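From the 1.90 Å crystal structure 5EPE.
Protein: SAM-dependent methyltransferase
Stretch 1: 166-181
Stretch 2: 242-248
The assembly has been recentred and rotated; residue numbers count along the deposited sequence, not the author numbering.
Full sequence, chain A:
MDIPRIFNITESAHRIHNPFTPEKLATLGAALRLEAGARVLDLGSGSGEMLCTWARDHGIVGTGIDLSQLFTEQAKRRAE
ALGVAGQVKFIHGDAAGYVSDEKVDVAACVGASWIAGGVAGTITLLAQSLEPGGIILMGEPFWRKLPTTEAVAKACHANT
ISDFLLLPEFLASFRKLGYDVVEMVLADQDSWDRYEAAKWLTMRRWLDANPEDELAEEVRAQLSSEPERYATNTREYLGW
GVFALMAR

Stretch 1 166-181: LLPEFLASFRKLGYDV
Stretch 2, residues 242-248: VFALMAR

A helix that turns back into a strand can pack one of its sides on the strand it joins, and this SAM-dependent methyltransferase offers a compact example. Residues 167–177 form a helix (phi near −60°, psi mostly near −40°), with Leu166 as N-cap; its N-to-C direction lies 22° from that of strand 242–247, so the two run nearly parallel. The helix ends in a Schellman motif: Gly178, at phi/psi 111/13, where a CB would jam against the preceding carbonyl O, reverses the chain so that residues 179–181 (phi −119 to −82°, psi 116 to 143°) lie antiparallel to the strand (phi −133 to −101°, psi 125 to 140° for 242–246; −60/131 for Ala247). The register pairs Tyr179 (m, chi2 80°) with Ala247, Asp180 with Met246 and Val181 with Leu245, CA–CA 4.3, 5.3 and 4.8 Å. Asp180 and Met246 (selenomethionine; m, t, p) share one sheet face, Val181 and Leu245 the other. Asp180 N donates to Met246 O at 2.9 Å, and Met246 N to Asp180 O at 3.0 Å. Beyond, Arg248 N hydrogen-bonds Gly178 O at 3.0 Å.

Between helix and strand the side chains interlock, burying apolar surface. Phe243 (m, chi2 88°) is the bump, lodged in a hollow built by Leu167 (t, p), Phe170 (t, chi2 50°), Leu171 (m, t) and Phe174 (m, chi2 −63°). Phe170 turns its edge to the Phe243 face, planes at 82°; Phe174 lies obliquely, its CE2 3.7 Å from Phe243 CG. Leu171 CD2 approaches Phe243 CE2 at 3.7 Å. Two residues on, Leu245 (m, t) sets CD2 over the Phe174 face, while the same CD2 meets Val181 CG2 (Val181 chi1 t) at 3.9 Å.

Arg248 (m, t, m, chi4 −76°) closes the end. Its guanidinium lays one face over Gly178, and Arg248 NH2 donates to Arg175 O, a last-turn carbonyl, at 3.0 Å. Asp180 OD1 (Asp180 chi1 m) and Arg248 NH1 add a long salt bridge at 3.8 Å.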

# COMPACT_ATOMS: atom_id res chain seq x y z
N LEU A 166 -11.54 5.83 18.68
CA LEU A 166 -12.51 5.55 17.64
C LEU A 166 -13.82 5.12 18.30
O LEU A 166 -13.82 4.64 19.45
CB LEU A 166 -12.00 4.44 16.67
CG LEU A 166 -10.81 4.91 15.83
CD1 LEU A 166 -10.10 3.66 15.34
CD2 LEU A 166 -11.26 5.70 14.62
N LEU A 167 -14.94 5.31 17.61
CA LEU A 167 -16.26 5.03 18.21
C LEU A 167 -16.44 3.65 18.89
O LEU A 167 -16.93 3.58 20.02
CB LEU A 167 -17.36 5.21 17.15
CG LEU A 167 -18.81 5.09 17.68
CD1 LEU A 167 -19.14 6.13 18.75
CD2 LEU A 167 -19.81 5.23 16.54
N PRO A 168 -16.02 2.53 18.24
CA PRO A 168 -16.18 1.26 18.96
C PRO A 168 -15.45 1.24 20.32
O PRO A 168 -16.01 0.82 21.32
CB PRO A 168 -15.59 0.23 17.98
CG PRO A 168 -15.63 0.86 16.65
CD PRO A 168 -15.43 2.34 16.90
N GLU A 169 -14.21 1.73 20.35
CA GLU A 169 -13.42 1.74 21.58
C GLU A 169 -13.99 2.75 22.58
O GLU A 169 -13.96 2.52 23.81
CB GLU A 169 -11.96 2.09 21.27
CG GLU A 169 -11.07 0.96 20.68
CD GLU A 169 -11.41 0.55 19.20
OE1 GLU A 169 -12.02 1.33 18.39
OE2 GLU A 169 -10.96 -0.57 18.82
N PHE A 170 -14.54 3.84 22.07
CA PHE A 170 -15.17 4.84 22.94
C PHE A 170 -16.43 4.27 23.60
O PHE A 170 -16.61 4.37 24.82
CB PHE A 170 -15.49 6.15 22.17
CG PHE A 170 -15.84 7.29 23.10
CD1 PHE A 170 -15.03 7.60 24.18
CD2 PHE A 170 -16.99 8.05 22.90
CE1 PHE A 170 -15.32 8.63 25.05
CE2 PHE A 170 -17.26 9.10 23.75
CZ PHE A 170 -16.45 9.37 24.84
N LEU A 171 -17.28 3.64 22.81
CA LEU A 171 -18.42 2.90 23.37
C LEU A 171 -18.00 1.85 24.37
O LEU A 171 -18.60 1.74 25.45
CB LEU A 171 -19.28 2.30 22.26
CG LEU A 171 -20.01 3.31 21.38
CD1 LEU A 171 -20.51 2.61 20.14
CD2 LEU A 171 -21.14 3.92 22.19
N ALA A 172 -16.96 1.08 24.03
CA ALA A 172 -16.36 0.13 24.98
C ALA A 172 -15.93 0.79 26.26
O ALA A 172 -16.05 0.17 27.33
CB ALA A 172 -15.21 -0.63 24.36
N SER A 173 -15.39 2.02 26.20
CA SER A 173 -14.94 2.66 27.42
C SER A 173 -16.09 2.91 28.42
O SER A 173 -15.89 2.74 29.65
CB SER A 173 -14.20 3.98 27.15
OG SER A 173 -15.02 5.02 26.66
N PHE A 174 -17.29 3.26 27.94
CA PHE A 174 -18.46 3.37 28.84
C PHE A 174 -18.85 2.02 29.46
O PHE A 174 -19.13 1.95 30.68
CB PHE A 174 -19.66 3.94 28.10
CG PHE A 174 -19.48 5.35 27.62
CD1 PHE A 174 -19.30 6.37 28.53
CD2 PHE A 174 -19.54 5.66 26.28
CE1 PHE A 174 -19.19 7.69 28.09
CE2 PHE A 174 -19.48 6.99 25.84
CZ PHE A 174 -19.29 7.99 26.75
N ARG A 175 -18.86 0.97 28.64
CA ARG A 175 -19.11 -0.40 29.13
C ARG A 175 -18.12 -0.76 30.23
O ARG A 175 -18.50 -1.23 31.31
CB ARG A 175 -19.09 -1.40 28.00
CG ARG A 175 -19.17 -2.86 28.49
CD ARG A 175 -19.16 -3.85 27.33
NE ARG A 175 -18.00 -3.76 26.40
CZ ARG A 175 -16.77 -4.22 26.65
NH1 ARG A 175 -16.49 -4.76 27.81
NH2 ARG A 175 -15.81 -4.13 25.73
N LYS A 176 -16.86 -0.48 29.99
CA LYS A 176 -15.77 -0.79 30.97
C LYS A 176 -15.88 0.05 32.24
O LYS A 176 -15.44 -0.38 33.32
CB LYS A 176 -14.41 -0.61 30.28
CG LYS A 176 -14.08 -1.63 29.19
CD LYS A 176 -12.90 -1.17 28.32
CE LYS A 176 -12.70 -2.03 27.06
NZ LYS A 176 -11.66 -1.52 26.07
N LEU A 177 -16.49 1.22 32.17
CA LEU A 177 -16.84 1.97 33.36
C LEU A 177 -17.97 1.38 34.20
O LEU A 177 -18.12 1.76 35.33
CB LEU A 177 -17.18 3.44 33.06
CG LEU A 177 -15.96 4.25 32.64
CD1 LEU A 177 -16.42 5.64 32.19
CD2 LEU A 177 -14.91 4.34 33.77
N GLY A 178 -18.75 0.47 33.66
CA GLY A 178 -19.86 -0.07 34.41
C GLY A 178 -21.21 0.33 33.90
O GLY A 178 -22.19 0.07 34.59
N TYR A 179 -21.30 0.92 32.69
CA TYR A 179 -22.57 1.47 32.17
C TYR A 179 -22.99 0.79 30.91
O TYR A 179 -22.14 0.50 30.07
CB TYR A 179 -22.42 2.99 31.90
CG TYR A 179 -22.26 3.69 33.20
CD1 TYR A 179 -21.02 3.72 33.86
CD2 TYR A 179 -23.36 4.22 33.85
CE1 TYR A 179 -20.89 4.29 35.11
CE2 TYR A 179 -23.22 4.82 35.08
CZ TYR A 179 -22.00 4.84 35.71
OH TYR A 179 -21.94 5.46 36.94
N ASP A 180 -24.29 0.58 30.74
CA ASP A 180 -24.83 0.25 29.43
C ASP A 180 -25.02 1.57 28.67
O ASP A 180 -25.58 2.53 29.23
CB ASP A 180 -26.19 -0.41 29.55
CG ASP A 180 -26.12 -1.85 30.12
OD1 ASP A 180 -25.15 -2.61 29.84
OD2 ASP A 180 -27.12 -2.24 30.77
N VAL A 181 -24.62 1.58 27.40
CA VAL A 181 -25.01 2.62 26.50
C VAL A 181 -26.39 2.26 26.00
O VAL A 181 -26.57 1.23 25.29
CB VAL A 181 -24.03 2.80 25.30
CG1 VAL A 181 -24.55 3.83 24.31
CG2 VAL A 181 -22.63 3.17 25.82
N VAL A 242 -23.80 12.62 21.71
CA VAL A 242 -24.39 12.45 23.04
C VAL A 242 -24.77 10.99 23.26
O VAL A 242 -25.49 10.39 22.48
CB VAL A 242 -25.58 13.38 23.29
CG1 VAL A 242 -26.05 13.24 24.71
CG2 VAL A 242 -25.21 14.82 23.02
N PHE A 243 -24.23 10.46 24.35
CA PHE A 243 -24.36 9.08 24.76
C PHE A 243 -25.19 9.00 26.04
O PHE A 243 -24.91 9.70 27.02
CB PHE A 243 -22.97 8.51 24.96
CG PHE A 243 -22.11 8.61 23.74
CD1 PHE A 243 -21.36 9.74 23.51
CD2 PHE A 243 -22.06 7.57 22.81
CE1 PHE A 243 -20.58 9.84 22.36
CE2 PHE A 243 -21.21 7.63 21.71
CZ PHE A 243 -20.52 8.79 21.47
N ALA A 244 -26.20 8.15 26.01
CA ALA A 244 -27.09 7.92 27.13
C ALA A 244 -26.69 6.66 27.84
O ALA A 244 -26.53 5.61 27.21
CB ALA A 244 -28.56 7.82 26.63
N LEU A 245 -26.52 6.77 29.15
CA LEU A 245 -25.90 5.73 29.99
C LEU A 245 -26.84 5.33 31.13
O LEU A 245 -27.49 6.20 31.75
CB LEU A 245 -24.60 6.22 30.61
CG LEU A 245 -23.61 6.88 29.63
CD1 LEU A 245 -22.39 7.32 30.41
CD2 LEU A 245 -23.18 5.89 28.56
N MSE A 246 -26.89 4.04 31.42
CA MSE A 246 -27.50 3.55 32.66
C MSE A 246 -26.59 2.54 33.32
O MSE A 246 -26.14 1.57 32.68
CB MSE A 246 -28.84 2.88 32.37
CG MSE A 246 -29.85 3.82 31.76
SE MSE A 246 -31.58 2.95 31.29
CE MSE A 246 -31.94 2.33 33.11
N ALA A 247 -26.33 2.74 34.61
CA ALA A 247 -25.42 1.88 35.38
C ALA A 247 -25.94 0.46 35.37
O ALA A 247 -27.13 0.27 35.55
CB ALA A 247 -25.30 2.36 36.81
N ARG A 248 -25.10 -0.51 35.07
CA ARG A 248 -25.50 -1.93 35.26
C ARG A 248 -25.56 -2.25 36.76
O ARG A 248 -26.22 -3.22 37.13
CB ARG A 248 -24.53 -2.89 34.64
CG ARG A 248 -24.48 -2.84 33.17
CD ARG A 248 -23.71 -4.03 32.59
NE ARG A 248 -22.31 -4.01 32.92
CZ ARG A 248 -21.39 -3.22 32.35
NH1 ARG A 248 -21.69 -2.40 31.38
NH2 ARG A 248 -20.15 -3.27 32.76
OXT ARG A 248 -24.97 -1.56 37.63
O HOH W 1 -21.80 -1.02 37.39